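Local coordinates for protein putative secreted endoglycosylceramidase (Rhodococcus hoagii, PDB 6JYZ) that probably hydrolyses the O-glycosidic bond that joins the sugar to the ceramide of galactose-linked sphingolipids, as a secreted family 5 glycoside hydrolase, at residues A90-P95 against V198-R203; D127-Y132 against Q184-D189; V215-L220 against Q250-G255. One frame throughout, in Å; residues are numbered along the deposited sequence.

Interaction 1. Residues A90-P95 against V198-R203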
loop_
_atom_site.group_PDB
_atom_site.type_symbol
_atom_site.label_atom_id
_atom_site.label_comp_id
_atom_site.label_asym_id
_atom_site.label_seq_id
_atom_site.Cartn_x
_atom_site.Cartn_y
_atom_site.Cartn_z
ATOM N N ALA A 90 11.500 -13.733 1.968
ATOM C CA ALA A 90 11.555 -14.522 0.706
ATOM C C ALA A 90 12.660 -13.981 -0.167
ATOM O O ALA A 90 13.286 -14.762 -0.896
ATOM C CB ALA A 90 10.207 -14.413 0.029
ATOM N N LEU A 91 13.018 -12.714 -0.125
ATOM C CA LEU A 91 14.097 -12.200 -0.930
ATOM C C LEU A 91 15.424 -12.704 -0.380
ATOM O O LEU A 91 16.378 -12.980 -1.163
ATOM C CB LEU A 91 14.134 -10.675 -0.904
ATOM C CG LEU A 91 12.989 -10.034 -1.692
ATOM C CD1 LEU A 91 12.738 -8.576 -1.227
ATOM C CD2 LEU A 91 13.282 -10.070 -3.208
ATOM N N GLU A 92 15.616 -12.743 0.936
ATOM C CA GLU A 92 16.908 -13.005 1.583
ATOM C C GLU A 92 16.715 -14.104 2.586
ATOM O O GLU A 92 16.692 -13.898 3.828
ATOM C CB GLU A 92 17.439 -11.736 2.233
ATOM C CG GLU A 92 18.914 -11.927 2.635
ATOM C CD GLU A 92 19.582 -10.706 3.199
ATOM O OE1 GLU A 92 18.940 -9.665 3.526
ATOM O OE2 GLU A 92 20.853 -10.751 3.319
ATOM N N PRO A 93 16.524 -15.382 2.158
ATOM C CA PRO A 93 16.114 -16.443 3.084
ATOM C C PRO A 93 17.233 -16.926 3.977
ATOM O O PRO A 93 16.966 -17.492 5.015
ATOM C CB PRO A 93 15.638 -17.577 2.140
ATOM C CG PRO A 93 16.380 -17.267 0.827
ATOM C CD PRO A 93 16.349 -15.744 0.743
ATOM N N THR A 94 18.459 -16.694 3.568
ATOM C CA THR A 94 19.604 -16.954 4.397
ATOM C C THR A 94 20.461 -15.703 4.300
ATOM O O THR A 94 20.347 -14.883 3.354
ATOM C CB THR A 94 20.426 -18.209 3.950
ATOM O OG1 THR A 94 20.949 -17.982 2.626
ATOM C CG2 THR A 94 19.564 -19.465 3.966
ATOM N N PRO A 95 21.346 -15.402 5.255
ATOM C CA PRO A 95 22.044 -14.124 5.258
ATOM C C PRO A 95 22.873 -13.901 3.995
ATOM O O PRO A 95 23.715 -14.742 3.643
ATOM C CB PRO A 95 23.004 -14.182 6.495
ATOM C CG PRO A 95 22.367 -15.250 7.331
ATOM C CD PRO A 95 21.657 -16.243 6.438
ATOM N N VAL A 198 19.056 -3.059 3.603
ATOM C CA VAL A 198 19.445 -2.025 2.661
ATOM C C VAL A 198 20.023 -2.643 1.383
ATOM O O VAL A 198 19.639 -2.232 0.270
ATOM C CB VAL A 198 20.446 -1.065 3.353
ATOM C CG1 VAL A 198 21.101 -0.134 2.362
ATOM C CG2 VAL A 198 19.745 -0.238 4.440
ATOM N N GLN A 199 20.920 -3.626 1.519
ATOM C CA GLN A 199 21.485 -4.278 0.346
ATOM C C GLN A 199 20.415 -5.032 -0.411
ATOM O O GLN A 199 20.416 -5.003 -1.655
ATOM C CB GLN A 199 22.615 -5.184 0.807
ATOM C CG GLN A 199 23.142 -6.051 -0.365
ATOM C CD GLN A 199 24.343 -6.871 0.029
ATOM O OE1 GLN A 199 24.256 -7.851 0.751
ATOM N NE2 GLN A 199 25.463 -6.394 -0.396
ATOM N N THR A 200 19.492 -5.707 0.258
ATOM C CA THR A 200 18.405 -6.406 -0.416
ATOM C C THR A 200 17.547 -5.409 -1.236
ATOM O O THR A 200 17.189 -5.693 -2.391
ATOM C CB THR A 200 17.569 -7.203 0.605
ATOM O OG1 THR A 200 18.411 -8.225 1.130
ATOM C CG2 THR A 200 16.296 -7.763 -0.006
ATOM N N TRP A 201 17.246 -4.243 -0.667
ATOM C CA TRP A 201 16.504 -3.236 -1.421
ATOM C C TRP A 201 17.278 -2.797 -2.648
ATOM O O TRP A 201 16.708 -2.639 -3.718
ATOM C CB TRP A 201 16.210 -1.985 -0.561
ATOM C CG TRP A 201 14.767 -1.874 -0.169
ATOM C CD1 TRP A 201 14.253 -1.688 1.086
ATOM C CD2 TRP A 201 13.630 -1.895 -1.068
ATOM N NE1 TRP A 201 12.882 -1.577 1.038
ATOM C CE2 TRP A 201 12.465 -1.719 -0.295
ATOM C CE3 TRP A 201 13.497 -2.080 -2.467
ATOM C CZ2 TRP A 201 11.176 -1.710 -0.862
ATOM C CZ3 TRP A 201 12.218 -2.087 -3.000
ATOM C CH2 TRP A 201 11.061 -1.935 -2.208
ATOM N N ALA A 202 18.581 -2.567 -2.523
ATOM C CA ALA A 202 19.397 -2.149 -3.682
ATOM C C ALA A 202 19.345 -3.224 -4.767
ATOM O O ALA A 202 19.139 -2.901 -5.961
ATOM C CB ALA A 202 20.809 -1.880 -3.222
ATOM N N ARG A 203 19.472 -4.484 -4.357
ATOM C CA ARG A 203 19.458 -5.591 -5.332
ATOM C C ARG A 203 18.103 -5.629 -6.016
ATOM O O ARG A 203 18.012 -5.864 -7.231
ATOM C CB ARG A 203 19.753 -6.904 -4.609
ATOM C CG ARG A 203 21.225 -6.983 -4.209
ATOM C CD ARG A 203 21.404 -8.170 -3.279
ATOM N NE ARG A 203 22.844 -8.383 -3.064
ATOM C CZ ARG A 203 23.295 -9.373 -2.340
ATOM N NH1 ARG A 203 22.530 -10.111 -1.574
ATOM N NH2 ARG A 203 24.619 -9.612 -2.384
HETATM O O HOH W 1 21.669 -8.420 1.951
#
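E92 and T200 mark the closest backbone approach of A90-P95 to V198-R203, with their CA atoms 7.1 Å apart. E92 is the first residue to leave helical geometry after helix 88-91, whereas all of V198-R203 is helical, part of helix 193-206. Only side chains therefore bridge the gap, and T200 meets both partners by dividing its branches. Its chi1 of -66° sets CG2 anti to the backbone N and OG1 beside it. The methyl thereby packs against L91, with T200 CG2 3.7 Å from L91 CB and almost as near to L91 CD1, while the hydroxyl meets the glutamate. T200 OG1 lies 2.8 Å from E92 OE1, but it also reaches H196 O one helical turn back, and a single proton cannot serve both acceptors. E92 gets there by an extended chain, CG anti to its backbone N (chi1 -168°). Its carboxylate is held on both oxygens: W88 NE1 donates to OE1 and G96 N to OE2. A water 2.8 Å from E92 OE2 and 2.9 Å from Q199 OE1 bridges the two, though other acceptors compete for its two protons. R203 NH1, 5.2 Å from E92 OE2, makes no ion pair with it and bonds to G96 O instead; its charge, with the N-H donors, would probably favour an ionised carboxylate. On the apolar side L91 continues into Y102 and V103 of helix 100-115 and M124 of strand 119-124. The contact thus ties the turn that follows strand 81-86 and helix 88-91 to an outer helix packed, through W201, on strand 119-124, an architecture characteristic of the (beta/alpha)8 barrel of glycoside hydrolase family 5.

Interaction 2. Residues D127-Y132 against Q184-D189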
loop_
_atom_site.group_PDB
_atom_site.type_symbol
_atom_site.label_atom_id
_atom_site.label_comp_id
_atom_site.label_asym_id
_atom_site.label_seq_id
_atom_site.Cartn_x
_atom_site.Cartn_y
_atom_site.Cartn_z
ATOM N N ASP A 127 4.266 -7.290 9.266
ATOM C CA ASP A 127 3.427 -6.946 10.419
ATOM C C ASP A 127 4.102 -7.563 11.623
ATOM O O ASP A 127 4.533 -8.716 11.559
ATOM C CB ASP A 127 2.015 -7.569 10.340
ATOM C CG ASP A 127 1.282 -7.186 9.081
ATOM O OD1 ASP A 127 0.743 -6.058 9.034
ATOM O OD2 ASP A 127 1.234 -8.005 8.136
ATOM N N ALA A 128 4.202 -6.813 12.730
ATOM C CA ALA A 128 4.777 -7.389 13.941
ATOM C C ALA A 128 6.118 -8.060 13.653
ATOM O O ALA A 128 6.413 -9.143 14.154
ATOM C CB ALA A 128 3.817 -8.341 14.656
ATOM N N TRP A 129 6.921 -7.351 12.828
ATOM C CA TRP A 129 8.305 -7.758 12.501
ATOM C C TRP A 129 8.415 -8.939 11.521
ATOM O O TRP A 129 9.136 -8.773 10.517
ATOM C CB TRP A 129 9.172 -8.006 13.763
ATOM C CG TRP A 129 10.578 -8.400 13.370
ATOM C CD1 TRP A 129 11.066 -9.684 13.407
ATOM C CD2 TRP A 129 11.594 -7.557 12.811
ATOM N NE1 TRP A 129 12.367 -9.644 12.943
ATOM C CE2 TRP A 129 12.714 -8.379 12.530
ATOM C CE3 TRP A 129 11.669 -6.189 12.499
ATOM C CZ2 TRP A 129 13.863 -7.867 11.926
ATOM C CZ3 TRP A 129 12.813 -5.705 11.890
ATOM C CH2 TRP A 129 13.885 -6.560 11.593
ATOM N N GLY A 130 7.838 -10.095 11.810
ATOM C CA GLY A 130 8.018 -11.197 10.873
ATOM C C GLY A 130 7.289 -12.444 11.263
ATOM O O GLY A 130 6.525 -12.488 12.228
ATOM N N PRO A 131 7.503 -13.531 10.475
ATOM C CA PRO A 131 6.843 -14.799 10.788
ATOM C C PRO A 131 7.311 -15.492 12.055
ATOM O O PRO A 131 6.609 -16.411 12.467
ATOM C CB PRO A 131 7.228 -15.740 9.591
ATOM C CG PRO A 131 7.637 -14.762 8.474
ATOM C CD PRO A 131 8.281 -13.574 9.212
ATOM N N TYR A 132 8.440 -15.070 12.624
ATOM C CA TYR A 132 9.081 -15.898 13.649
ATOM C C TYR A 132 8.924 -15.280 15.021
ATOM O O TYR A 132 9.666 -15.714 15.933
ATOM C CB TYR A 132 10.563 -16.139 13.256
ATOM C CG TYR A 132 10.654 -16.853 11.933
ATOM C CD1 TYR A 132 10.434 -18.226 11.872
ATOM C CD2 TYR A 132 10.827 -16.175 10.754
ATOM C CE1 TYR A 132 10.404 -18.899 10.640
ATOM C CE2 TYR A 132 10.797 -16.807 9.506
ATOM C CZ TYR A 132 10.566 -18.154 9.476
ATOM O OH TYR A 132 10.525 -18.823 8.254
ATOM N N GLN A 184 14.037 -2.917 17.508
ATOM C CA GLN A 184 15.097 -2.059 17.994
ATOM C C GLN A 184 16.459 -2.613 17.544
ATOM O O GLN A 184 17.359 -1.840 17.197
ATOM C CB GLN A 184 15.046 -1.868 19.511
ATOM C CG GLN A 184 15.980 -0.734 19.961
ATOM C CD GLN A 184 15.590 0.568 19.289
ATOM O OE1 GLN A 184 14.388 0.888 19.164
ATOM N NE2 GLN A 184 16.570 1.366 18.878
ATOM N N ALA A 185 16.613 -3.962 17.539
ATOM C CA ALA A 185 17.864 -4.555 17.030
ATOM C C ALA A 185 18.085 -4.155 15.592
ATOM O O ALA A 185 19.207 -3.813 15.198
ATOM C CB ALA A 185 17.753 -6.041 17.135
ATOM N N PHE A 186 17.012 -4.127 14.787
ATOM C CA PHE A 186 17.112 -3.661 13.408
ATOM C C PHE A 186 17.520 -2.205 13.349
ATOM O O PHE A 186 18.459 -1.832 12.586
ATOM C CB PHE A 186 15.770 -3.874 12.728
ATOM C CG PHE A 186 15.606 -3.227 11.392
ATOM C CD1 PHE A 186 16.121 -3.830 10.235
ATOM C CD2 PHE A 186 14.957 -2.019 11.308
ATOM C CE1 PHE A 186 15.958 -3.210 9.003
ATOM C CE2 PHE A 186 14.816 -1.372 10.082
ATOM C CZ PHE A 186 15.311 -1.974 8.907
ATOM N N TYR A 187 16.873 -1.291 14.109
ATOM C CA TYR A 187 17.253 0.114 13.997
ATOM C C TYR A 187 18.698 0.333 14.456
ATOM O O TYR A 187 19.363 1.242 13.904
ATOM C CB TYR A 187 16.280 0.993 14.816
ATOM C CG TYR A 187 14.889 0.995 14.261
ATOM C CD1 TYR A 187 14.646 1.358 12.921
ATOM C CD2 TYR A 187 13.798 0.596 15.045
ATOM C CE1 TYR A 187 13.349 1.336 12.421
ATOM C CE2 TYR A 187 12.491 0.647 14.578
ATOM C CZ TYR A 187 12.294 0.961 13.230
ATOM O OH TYR A 187 11.009 0.943 12.711
ATOM N N ASP A 188 19.133 -0.451 15.439
ATOM C CA ASP A 188 20.529 -0.344 15.920
ATOM C C ASP A 188 21.513 -1.106 15.040
ATOM O O ASP A 188 22.707 -1.082 15.310
ATOM C CB ASP A 188 20.578 -0.774 17.379
ATOM C CG ASP A 188 19.791 0.261 18.249
ATOM O OD1 ASP A 188 19.796 1.440 17.910
ATOM O OD2 ASP A 188 19.360 -0.135 19.226
ATOM N N ASP A 189 21.039 -1.776 13.995
ATOM C CA ASP A 189 21.876 -2.522 13.040
ATOM C C ASP A 189 22.648 -3.604 13.793
ATOM O O ASP A 189 23.787 -3.942 13.422
ATOM C CB ASP A 189 22.810 -1.622 12.222
ATOM C CG ASP A 189 23.223 -2.222 10.898
ATOM O OD1 ASP A 189 22.652 -3.200 10.415
ATOM O OD2 ASP A 189 24.141 -1.566 10.318
#
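W129 and F186 carry the whole contact between D127-Y132 and Q184-D189, although their CA atoms are 9.8 Å apart. The tight part is the far corner of the indole: W129 CH2 comes to 3.5 Å from F186 CB and W129 CZ3 to 3.6 Å from the same atom, so the benzo end rests on the root of the phenylalanine side chain. F186 CD1 lies in the indole plane at its edge. The six-membered ring of W129 and the F186 ring have centroids 5.6 Å apart and planes at 56°, an oblique pair. With CG anti to the backbone N (chi1 -179°), W129 stretches from its loop far enough to span the gap. Two more rings extend the cluster, F183 edge-to-face on W129 and F240 edge-to-face on F186.

The solvent side is looser and polar. There the helix finishes in a Schellman motif at D189, whose carboxylate pairs with R243, and exposed D188 accepts a bond from Q184 NE2 at OD2 (3.2 Å), met from well above the carboxylate plane.

No hydrogen bond crosses between the segments, and W129 NE1 is satisfied by T159 OG1. Between these segments the attraction is therefore mainly dispersion and shape fit, part of a wider apolar seam with V179, A182 and F183, while the N-H bond to T159 OG1 probably helps to fix how the indole is turned.

Interaction 3. Residues V215-L220 against Q250-G255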
loop_
_atom_site.group_PDB
_atom_site.type_symbol
_atom_site.label_atom_id
_atom_site.label_comp_id
_atom_site.label_asym_id
_atom_site.label_seq_id
_atom_site.Cartn_x
_atom_site.Cartn_y
_atom_site.Cartn_z
ATOM N N VAL A 215 6.125 1.958 -10.005
ATOM C CA VAL A 215 6.056 3.319 -9.486
ATOM C C VAL A 215 7.314 3.649 -8.689
ATOM O O VAL A 215 7.921 4.674 -8.822
ATOM C CB VAL A 215 4.847 3.411 -8.521
ATOM C CG1 VAL A 215 4.755 4.850 -7.932
ATOM C CG2 VAL A 215 3.543 3.008 -9.208
ATOM N N GLY A 216 7.661 2.675 -7.834
ATOM C CA GLY A 216 8.733 2.855 -6.885
ATOM C C GLY A 216 8.519 1.943 -5.693
ATOM O O GLY A 216 7.870 0.897 -5.797
ATOM N N TYR A 217 9.139 2.406 -4.593
ATOM C CA TYR A 217 9.525 1.471 -3.543
ATOM C C TYR A 217 8.969 1.991 -2.221
ATOM O O TYR A 217 9.368 3.100 -1.807
ATOM C CB TYR A 217 11.055 1.446 -3.418
ATOM C CG TYR A 217 11.774 1.428 -4.743
ATOM C CD1 TYR A 217 11.700 0.358 -5.582
ATOM C CD2 TYR A 217 12.497 2.552 -5.096
ATOM C CE1 TYR A 217 12.401 0.396 -6.848
ATOM C CE2 TYR A 217 13.181 2.628 -6.291
ATOM C CZ TYR A 217 13.141 1.519 -7.115
ATOM O OH TYR A 217 13.848 1.600 -8.313
ATOM N N ASP A 218 8.100 1.234 -1.574
ATOM C CA ASP A 218 7.594 1.559 -0.231
ATOM C C ASP A 218 8.563 0.853 0.719
ATOM O O ASP A 218 8.542 -0.376 0.881
ATOM C CB ASP A 218 6.118 1.122 -0.131
ATOM C CG ASP A 218 5.400 1.571 1.132
ATOM O OD1 ASP A 218 6.044 2.018 2.126
ATOM O OD2 ASP A 218 4.175 1.414 1.120
ATOM N N LEU A 219 9.457 1.674 1.315
ATOM C CA LEU A 219 10.679 1.147 1.893
ATOM C C LEU A 219 10.486 0.160 3.025
ATOM O O LEU A 219 11.211 -0.824 3.126
ATOM C CB LEU A 219 11.560 2.300 2.358
ATOM C CG LEU A 219 11.980 3.242 1.237
ATOM C CD1 LEU A 219 12.800 4.407 1.856
ATOM C CD2 LEU A 219 12.828 2.509 0.194
ATOM N N LEU A 220 9.491 0.422 3.889
ATOM C CA LEU A 220 9.134 -0.575 4.901
ATOM C C LEU A 220 7.717 -0.292 5.352
ATOM O O LEU A 220 7.412 0.878 5.761
ATOM C CB LEU A 220 10.090 -0.521 6.095
ATOM C CG LEU A 220 9.872 -1.576 7.184
ATOM C CD1 LEU A 220 10.009 -2.985 6.625
ATOM C CD2 LEU A 220 10.848 -1.338 8.306
ATOM N N GLN A 250 22.013 4.280 -6.065
ATOM C CA GLN A 250 23.202 3.728 -6.715
ATOM C C GLN A 250 22.834 2.520 -7.567
ATOM O O GLN A 250 23.343 2.359 -8.691
ATOM C CB GLN A 250 24.223 3.376 -5.632
ATOM C CG GLN A 250 25.525 2.761 -6.170
ATOM C CD GLN A 250 26.257 3.727 -7.057
ATOM O OE1 GLN A 250 26.443 4.901 -6.713
ATOM N NE2 GLN A 250 26.674 3.225 -8.218
ATOM N N ALA A 251 21.971 1.656 -7.089
ATOM C CA ALA A 251 21.622 0.446 -7.786
ATOM C C ALA A 251 20.823 0.760 -9.040
ATOM O O ALA A 251 20.707 -0.099 -9.940
ATOM C CB ALA A 251 20.810 -0.465 -6.870
ATOM N N GLU A 252 20.191 1.928 -9.160
ATOM C CA GLU A 252 19.427 2.305 -10.333
ATOM C C GLU A 252 20.310 2.853 -11.440
ATOM O O GLU A 252 19.788 3.206 -12.485
ATOM C CB GLU A 252 18.389 3.381 -9.975
ATOM C CG GLU A 252 17.226 2.847 -9.123
ATOM C CD GLU A 252 16.391 4.010 -8.630
ATOM O OE1 GLU A 252 16.895 5.052 -8.270
ATOM O OE2 GLU A 252 15.129 3.826 -8.597
ATOM N N THR A 253 21.628 2.895 -11.218
ATOM C CA THR A 253 22.560 3.319 -12.300
ATOM C C THR A 253 22.300 2.452 -13.540
ATOM O O THR A 253 22.163 1.259 -13.496
ATOM C CB THR A 253 23.995 3.154 -11.810
ATOM O OG1 THR A 253 24.229 3.977 -10.656
ATOM C CG2 THR A 253 25.020 3.598 -12.843
ATOM N N GLY A 254 22.202 3.148 -14.675
ATOM C CA GLY A 254 21.910 2.504 -15.967
ATOM C C GLY A 254 20.422 2.421 -16.246
ATOM O O GLY A 254 20.012 2.064 -17.357
ATOM N N GLY A 255 19.563 2.758 -15.252
ATOM C CA GLY A 255 18.128 2.911 -15.450
ATOM C C GLY A 255 17.756 4.344 -15.116
ATOM O O GLY A 255 18.394 5.303 -15.522
#
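Y217 presents the edge of its ring to E252: OE2 lies in the ring plane beyond CE2 and OH, and the carboxylate is turned 52° from that plane. W201 meets the same ring at about 65°, and I248 and A205 also touch the tyrosine. These neighbours place Y217 on the outer side of a (beta/alpha)8 barrel. Its strand, 214-218, pairs in parallel with 119-124 and 259-262, and the side chain reaches into the layer of helices 193-206 and 230-251, whereas the next residue, D218, forms a salt bridge with R83.

The two side chains approach from opposite directions. The tyrosine donates, with OH 2.6 Å from E252 OE2, a short bond that reaches the anti side of the carboxylate, 22° out of its plane. E252 arrives just after the end of helix 230-251, its chain extended beyond CG. The same OE2 accepts from H258 N and OE1 pairs with R249 NH1, so both oxygens of this buried carboxylate are engaged, which is consistent with an ionised group. A phenylalanine in place of Y217 would keep the ring packing but would probably leave E252 OE2 short of one of its two donors and the carboxylate less firmly held.

Two glycines adopt backbone angles that a CB would not tolerate, since it would collide with the carbonyl oxygen before it: G216 in the extended strand and G254 in a turn. G254 occupies the third position of this type II turn from E252 to G255, closed by G255 N to E252 O at 2.8 Å. From within the turn T253 reaches back to Q250 O with two groups, T253 N at 3.1 Å and T253 OG1 at 2.7 Å.

Interactions 1 and 3 share a boundary: W201 NE1 is 2.8 Å from L219 O, a probable hydrogen bond, and their centres are about 14 Å apart. Helix 193-206 thus faces the turn after helix 88-91 through T200 and strand 214-218 through W201. Interaction 2, nested in the chain between the two segments of interaction 1, lies about 14 Å from it centre to centre without touching, and about 22 Å between centres from interaction 3. Its helix, 177-187, directly precedes 193-206. An Asn-Glu-Pro sequence follows L220; in family 5 enzymes this motif usually carries the acid/base glutamate, so the 215-220 segment, beyond its contact with E252, probably runs on to the active-site end of the barrel.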